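Local coordinates for protein induced by osmotic stress (Scheffersomyces stipitis, PDB 5YWN), which reduces haloketones to alcohols, probably with NADPH as hydride donor, and belongs to the dihydroflavonol-4-reductase subfamily of NAD(P)-dependent epimerase/dehydratases, at residues Y13-Y27 and V238-E250. The protein carries 1 engineered substitution. Residues are numbered along the deposited sequence; the frame is centred on the assembly and turned at random.
Sequences YLAQQIIALVLSKGY and VRDVAKAHLAAFE. With NAP (NADP nicotinamide-adenine-dinucleotide phosphate), chain B.
Tyr27 OH donates a 2.8 Å hydrogen bond to Glu250 OE1, meeting the carboxylate on its anti lone pair, with ring and carboxylate planes 50° apart. Beside it the edge of Phe249 points at one face of Tyr27, a T-shaped pair with centroids 5.6 Å apart. Deeper in, Ile18 CD1 sits over the centre of the His245 imidazole, 3.6 Å from the centroid, a CH-pi contact. The ring's rotation is fixed at both nitrogens: His245 ND1 gives a nearly straight 3.0 Å bond to Val241 O, one turn back, and NE2 bonds Thr123. Ala242 is the point of closest backbone approach, its small CB against Ile18 CG1 at 3.9 Å, where the helices cross at -59°. Leu14 is a knob among Val238, Val241, Ala242 and His245; with CG anti to its backbone N (chi1 174°), it sends CD1 to 3.6 Å from Val241 CG1. Val238 CG2 lies over a face of Tyr13, whose OH bonds Gly197 O. The amides of Tyr13 and Leu14 bond the NADP diphosphate weakly, as at the first helix of a Rossmann fold. Helices 13-24 and 238-250 pack together on the parallel sheet, Val22 and Phe249 touching strand 4-7 and His245 strand 119-123.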
loop_
_atom_site.group_PDB
_atom_site.type_symbol
_atom_site.label_atom_id
_atom_site.label_comp_id
_atom_site.label_asym_id
_atom_site.label_seq_id
_atom_site.Cartn_x
_atom_site.Cartn_y
_atom_site.Cartn_z
ATOM N N TYR A 13 1.140 7.523 -1.609
ATOM C CA TYR A 13 0.526 7.146 -2.854
ATOM C C TYR A 13 -0.738 6.332 -2.693
ATOM O O TYR A 13 -1.745 6.710 -3.151
ATOM C CB TYR A 13 1.559 6.354 -3.660
ATOM C CG TYR A 13 1.119 5.520 -4.862
ATOM C CD1 TYR A 13 0.492 6.074 -5.953
ATOM C CD2 TYR A 13 1.430 4.201 -4.935
ATOM C CE1 TYR A 13 0.171 5.305 -7.051
ATOM C CE2 TYR A 13 1.091 3.436 -5.995
ATOM C CZ TYR A 13 0.462 3.986 -7.066
ATOM O OH TYR A 13 0.169 3.184 -8.098
ATOM N N LEU A 14 -0.670 5.247 -1.983
ATOM C CA LEU A 14 -1.853 4.491 -1.623
ATOM C C LEU A 14 -2.854 5.269 -0.741
ATOM O O LEU A 14 -4.007 5.203 -0.921
ATOM C CB LEU A 14 -1.470 3.238 -0.879
ATOM C CG LEU A 14 -2.603 2.425 -0.308
ATOM C CD1 LEU A 14 -3.511 2.047 -1.441
ATOM C CD2 LEU A 14 -2.065 1.196 0.381
ATOM N N ALA A 15 -2.338 5.986 0.210
ATOM C CA ALA A 15 -3.145 6.709 1.148
ATOM C C ALA A 15 -4.020 7.763 0.457
ATOM O O ALA A 15 -5.136 7.864 0.758
ATOM C CB ALA A 15 -2.272 7.344 2.171
ATOM N N GLN A 16 -3.464 8.475 -0.507
ATOM C CA GLN A 16 -4.204 9.438 -1.301
ATOM C C GLN A 16 -5.331 8.839 -2.139
ATOM O O GLN A 16 -6.316 9.406 -2.240
ATOM C CB GLN A 16 -3.295 10.329 -2.125
ATOM C CG GLN A 16 -2.527 11.331 -1.300
ATOM C CD GLN A 16 -1.912 12.456 -2.083
ATOM O OE1 GLN A 16 -2.579 13.163 -2.766
ATOM N NE2 GLN A 16 -0.630 12.620 -1.945
ATOM N N GLN A 17 -5.107 7.697 -2.754
ATOM C CA GLN A 17 -6.132 6.983 -3.437
ATOM C C GLN A 17 -7.217 6.485 -2.491
ATOM O O GLN A 17 -8.324 6.563 -2.794
ATOM C CB GLN A 17 -5.562 5.859 -4.292
ATOM C CG GLN A 17 -4.903 6.301 -5.592
ATOM C CD GLN A 17 -5.891 6.649 -6.701
ATOM O OE1 GLN A 17 -6.988 6.912 -6.468
ATOM N NE2 GLN A 17 -5.442 6.642 -7.879
ATOM N N ILE A 18 -6.835 6.008 -1.334
ATOM C CA ILE A 18 -7.775 5.629 -0.333
ATOM C C ILE A 18 -8.617 6.851 0.058
ATOM O O ILE A 18 -9.770 6.756 0.110
ATOM C CB ILE A 18 -7.054 5.053 0.904
ATOM C CG1 ILE A 18 -6.504 3.660 0.606
ATOM C CG2 ILE A 18 -7.945 5.024 2.137
ATOM C CD1 ILE A 18 -5.683 3.078 1.703
ATOM N N ILE A 19 -7.979 7.974 0.295
ATOM C CA ILE A 19 -8.652 9.169 0.697
ATOM C C ILE A 19 -9.638 9.639 -0.374
ATOM O O ILE A 19 -10.718 9.881 -0.082
ATOM C CB ILE A 19 -7.648 10.280 1.070
ATOM C CG1 ILE A 19 -6.883 9.927 2.353
ATOM C CG2 ILE A 19 -8.329 11.632 1.191
ATOM C CD1 ILE A 19 -5.669 10.725 2.624
ATOM N N ALA A 20 -9.219 9.662 -1.622
ATOM C CA ALA A 20 -10.083 10.056 -2.713
ATOM C C ALA A 20 -11.283 9.142 -2.830
ATOM O O ALA A 20 -12.341 9.602 -3.055
ATOM C CB ALA A 20 -9.335 10.108 -4.007
ATOM N N LEU A 21 -11.091 7.853 -2.676
ATOM C CA LEU A 21 -12.190 6.966 -2.671
ATOM C C LEU A 21 -13.121 7.156 -1.490
ATOM O O LEU A 21 -14.271 7.226 -1.658
ATOM C CB LEU A 21 -11.732 5.539 -2.729
ATOM C CG LEU A 21 -12.827 4.488 -2.589
ATOM C CD1 LEU A 21 -13.823 4.594 -3.697
ATOM C CD2 LEU A 21 -12.293 3.077 -2.481
ATOM N N VAL A 22 -12.582 7.255 -0.308
ATOM C CA VAL A 22 -13.386 7.419 0.883
ATOM C C VAL A 22 -14.206 8.730 0.858
ATOM O O VAL A 22 -15.343 8.744 1.182
ATOM C CB VAL A 22 -12.492 7.235 2.117
ATOM C CG1 VAL A 22 -12.964 7.977 3.315
ATOM C CG2 VAL A 22 -12.253 5.767 2.382
ATOM N N LEU A 23 -13.608 9.787 0.398
ATOM C CA LEU A 23 -14.277 11.029 0.223
ATOM C C LEU A 23 -15.409 10.921 -0.798
ATOM O O LEU A 23 -16.418 11.468 -0.607
ATOM C CB LEU A 23 -13.309 12.106 -0.167
ATOM C CG LEU A 23 -12.386 12.607 0.946
ATOM C CD1 LEU A 23 -11.417 13.626 0.463
ATOM C CD2 LEU A 23 -13.135 13.156 2.116
ATOM N N SER A 24 -15.206 10.173 -1.852
ATOM C CA SER A 24 -16.199 9.996 -2.875
ATOM C C SER A 24 -17.459 9.307 -2.392
ATOM O O SER A 24 -18.505 9.539 -2.881
ATOM C CB SER A 24 -15.618 9.318 -4.099
ATOM O OG SER A 24 -15.636 7.952 -3.993
ATOM N N LYS A 25 -17.321 8.460 -1.413
ATOM C CA LYS A 25 -18.438 7.762 -0.839
ATOM C C LYS A 25 -19.165 8.533 0.290
ATOM O O LYS A 25 -20.073 8.047 0.885
ATOM C CB LYS A 25 -18.014 6.378 -0.383
ATOM C CG LYS A 25 -17.457 5.496 -1.475
ATOM C CD LYS A 25 -18.513 4.800 -2.271
ATOM C CE LYS A 25 -17.938 4.150 -3.505
ATOM N NZ LYS A 25 -18.963 3.591 -4.409
ATOM N N GLY A 26 -18.755 9.749 0.533
ATOM C CA GLY A 26 -19.362 10.563 1.536
ATOM C C GLY A 26 -18.836 10.595 2.957
ATOM O O GLY A 26 -19.340 11.308 3.768
ATOM N N TYR A 27 -17.794 9.853 3.233
ATOM C CA TYR A 27 -17.087 9.967 4.486
ATOM C C TYR A 27 -16.317 11.252 4.569
ATOM O O TYR A 27 -15.942 11.809 3.611
ATOM C CB TYR A 27 -16.116 8.798 4.641
ATOM C CG TYR A 27 -16.772 7.473 4.701
ATOM C CD1 TYR A 27 -17.229 6.969 5.878
ATOM C CD2 TYR A 27 -16.924 6.731 3.595
ATOM C CE1 TYR A 27 -17.858 5.764 5.947
ATOM C CE2 TYR A 27 -17.542 5.531 3.652
ATOM C CZ TYR A 27 -18.002 5.056 4.843
ATOM O OH TYR A 27 -18.592 3.886 4.907
ATOM N N VAL A 238 -3.659 0.258 -7.802
ATOM C CA VAL A 238 -3.789 1.067 -6.624
ATOM C C VAL A 238 -5.268 1.300 -6.280
ATOM O O VAL A 238 -5.615 1.307 -5.162
ATOM C CB VAL A 238 -2.973 2.366 -6.714
ATOM C CG1 VAL A 238 -3.515 3.261 -7.768
ATOM C CG2 VAL A 238 -2.974 3.108 -5.402
ATOM N N ARG A 239 -6.087 1.472 -7.283
ATOM C CA ARG A 239 -7.476 1.680 -7.114
ATOM C C ARG A 239 -8.191 0.460 -6.520
ATOM O O ARG A 239 -9.077 0.594 -5.759
ATOM C CB ARG A 239 -8.116 2.205 -8.360
ATOM C CG ARG A 239 -7.545 3.518 -8.819
ATOM C CD ARG A 239 -7.769 3.751 -10.285
ATOM N NE ARG A 239 -6.888 2.977 -11.118
ATOM C CZ ARG A 239 -6.852 3.047 -12.431
ATOM N NH1 ARG A 239 -7.642 3.867 -13.077
ATOM N NH2 ARG A 239 -6.043 2.310 -13.090
ATOM N N ASP A 240 -7.752 -0.712 -6.923
ATOM C CA ASP A 240 -8.169 -1.932 -6.316
ATOM C C ASP A 240 -7.742 -2.081 -4.832
ATOM O O ASP A 240 -8.484 -2.516 -4.044
ATOM C CB ASP A 240 -7.757 -3.111 -7.155
ATOM C CG ASP A 240 -8.442 -3.140 -8.495
ATOM O OD1 ASP A 240 -9.591 -2.837 -8.561
ATOM O OD2 ASP A 240 -7.819 -3.469 -9.460
ATOM N N VAL A 241 -6.525 -1.672 -4.502
ATOM C CA VAL A 241 -6.075 -1.691 -3.139
ATOM C C VAL A 241 -6.924 -0.777 -2.264
ATOM O O VAL A 241 -7.334 -1.157 -1.207
ATOM C CB VAL A 241 -4.598 -1.385 -2.966
ATOM C CG1 VAL A 241 -4.246 -1.502 -1.512
ATOM C CG2 VAL A 241 -3.768 -2.356 -3.745
ATOM N N ALA A 242 -7.230 0.384 -2.786
ATOM C CA ALA A 242 -8.079 1.309 -2.101
ATOM C C ALA A 242 -9.497 0.764 -1.857
ATOM O O ALA A 242 -9.974 0.844 -0.807
ATOM C CB ALA A 242 -8.112 2.646 -2.797
ATOM N N LYS A 243 -10.073 0.146 -2.851
ATOM C CA LYS A 243 -11.356 -0.466 -2.732
ATOM C C LYS A 243 -11.326 -1.554 -1.695
ATOM O O LYS A 243 -12.246 -1.698 -0.993
ATOM C CB LYS A 243 -11.896 -0.962 -4.052
ATOM C CG LYS A 243 -12.295 0.143 -4.991
ATOM C CD LYS A 243 -13.047 -0.329 -6.213
ATOM C CE LYS A 243 -12.149 -0.913 -7.268
ATOM N NZ LYS A 243 -12.846 -1.179 -8.514
ATOM N N ALA A 244 -10.225 -2.290 -1.615
ATOM C CA ALA A 244 -10.027 -3.303 -0.601
ATOM C C ALA A 244 -10.009 -2.742 0.814
ATOM O O ALA A 244 -10.544 -3.323 1.689
ATOM C CB ALA A 244 -8.812 -4.149 -0.861
ATOM N N HIS A 245 -9.414 -1.593 0.974
ATOM C CA HIS A 245 -9.449 -0.927 2.253
ATOM C C HIS A 245 -10.894 -0.569 2.642
ATOM O O HIS A 245 -11.280 -0.787 3.722
ATOM C CB HIS A 245 -8.502 0.260 2.301
ATOM C CG HIS A 245 -7.067 -0.099 2.529
ATOM N ND1 HIS A 245 -6.281 -0.663 1.567
ATOM C CD2 HIS A 245 -6.294 -0.005 3.624
ATOM C CE1 HIS A 245 -5.083 -0.869 2.049
ATOM N NE2 HIS A 245 -5.063 -0.468 3.292
ATOM N N LEU A 246 -11.670 -0.094 1.693
ATOM C CA LEU A 246 -13.051 0.198 1.927
ATOM C C LEU A 246 -13.841 -1.019 2.330
ATOM O O LEU A 246 -14.485 -1.002 3.322
ATOM C CB LEU A 246 -13.681 0.803 0.713
ATOM C CG LEU A 246 -15.076 1.313 0.871
ATOM C CD1 LEU A 246 -15.047 2.526 1.749
ATOM C CD2 LEU A 246 -15.674 1.641 -0.471
ATOM N N ALA A 247 -13.671 -2.091 1.602
ATOM C CA ALA A 247 -14.278 -3.348 1.923
ATOM C C ALA A 247 -13.833 -3.783 3.316
ATOM O O ALA A 247 -14.600 -4.272 4.069
ATOM C CB ALA A 247 -13.853 -4.402 0.939
ATOM N N ALA A 248 -12.595 -3.546 3.627
ATOM C CA ALA A 248 -11.986 -4.032 4.834
ATOM C C ALA A 248 -12.639 -3.499 6.091
ATOM O O ALA A 248 -12.587 -4.135 7.073
ATOM C CB ALA A 248 -10.505 -3.768 4.860
ATOM N N PHE A 249 -13.146 -2.278 6.020
ATOM C CA PHE A 249 -13.924 -1.718 7.096
ATOM C C PHE A 249 -15.449 -1.724 6.988
ATOM O O PHE A 249 -16.106 -1.657 7.969
ATOM C CB PHE A 249 -13.369 -0.384 7.565
ATOM C CG PHE A 249 -13.720 0.812 6.717
ATOM C CD1 PHE A 249 -14.887 1.491 6.897
ATOM C CD2 PHE A 249 -12.832 1.316 5.828
ATOM C CE1 PHE A 249 -15.165 2.598 6.145
ATOM C CE2 PHE A 249 -13.089 2.439 5.113
ATOM C CZ PHE A 249 -14.251 3.082 5.265
ATOM N N GLU A 250 -15.968 -1.689 5.777
ATOM C CA GLU A 250 -17.389 -1.749 5.493
ATOM C C GLU A 250 -18.076 -3.074 5.685
ATOM O O GLU A 250 -19.147 -3.106 6.129
ATOM C CB GLU A 250 -17.721 -1.153 4.136
ATOM C CG GLU A 250 -17.530 0.335 3.997
ATOM C CD GLU A 250 -18.122 0.934 2.726
ATOM O OE1 GLU A 250 -18.443 2.087 2.746
ATOM O OE2 GLU A 250 -18.246 0.285 1.733
HETATM P PA NAP B . 4.919 5.704 0.167
HETATM O O1A NAP B . 4.246 6.256 -1.067
HETATM O O2A NAP B . 6.339 6.100 0.493
HETATM O O5B NAP B . 3.996 6.047 1.441
HETATM C C5B NAP B . 4.550 6.059 2.754
HETATM C C4B NAP B . 3.942 7.200 3.560
HETATM O O4B NAP B . 4.057 6.927 4.960
HETATM C C3B NAP B . 4.648 8.518 3.283
HETATM O O3B NAP B . 3.738 9.474 2.728
HETATM C C2B NAP B . 5.187 9.002 4.615
HETATM O O2B NAP B . 4.639 10.274 4.950
HETATM C C1B NAP B . 4.784 7.954 5.642
HETATM N N9A NAP B . 5.992 7.381 6.286
HETATM C C8A NAP B . 6.938 6.648 5.668
HETATM N N7A NAP B . 7.908 6.280 6.545
HETATM C C5A NAP B . 7.584 6.781 7.751
HETATM C C6A NAP B . 8.172 6.766 9.110
HETATM N N6A NAP B . 9.337 6.121 9.362
HETATM N N1A NAP B . 7.508 7.419 10.089
HETATM C C2A NAP B . 6.349 8.066 9.861
HETATM N N3A NAP B . 5.765 8.117 8.650
HETATM C C4A NAP B . 6.320 7.507 7.575
HETATM O O3 NAP B . 4.845 4.096 0.103
HETATM P PN NAP B . 3.599 3.363 -0.603
HETATM O O1N NAP B . 4.120 2.569 -1.776
HETATM O O2N NAP B . 2.505 4.384 -0.811
HETATM O O5D NAP B . 3.111 2.327 0.530
HETATM C C5D NAP B . 1.946 2.600 1.306
HETATM C C4D NAP B . 1.739 1.494 2.335
HETATM O O4D NAP B . 1.247 0.311 1.696
HETATM C C3D NAP B . 3.036 1.135 3.045
HETATM O O3D NAP B . 2.945 1.426 4.443
HETATM C C2D NAP B . 3.248 -0.348 2.818
HETATM O O2D NAP B . 3.321 -1.047 4.065
HETATM C C1D NAP B . 2.059 -0.828 2.000
HETATM N N1N NAP B . 2.522 -1.472 0.766
HETATM C C2N NAP B . 2.671 -0.742 -0.347
HETATM C C3N NAP B . 3.110 -1.332 -1.527
HETATM C C7N NAP B . 3.274 -0.508 -2.770
HETATM O O7N NAP B . 3.888 -0.971 -3.717
HETATM N N7N NAP B . 2.742 0.713 -2.806
HETATM C C4N NAP B . 3.395 -2.689 -1.545
HETATM C C5N NAP B . 3.233 -3.423 -0.379
HETATM C C6N NAP B . 2.791 -2.784 0.774
HETATM P P2B NAP B . 5.385 11.628 4.501
HETATM O O1X NAP B . 4.956 12.640 5.536
HETATM O O2X NAP B . 6.851 11.270 4.549
HETATM O O3X NAP B . 4.854 11.892 3.112
#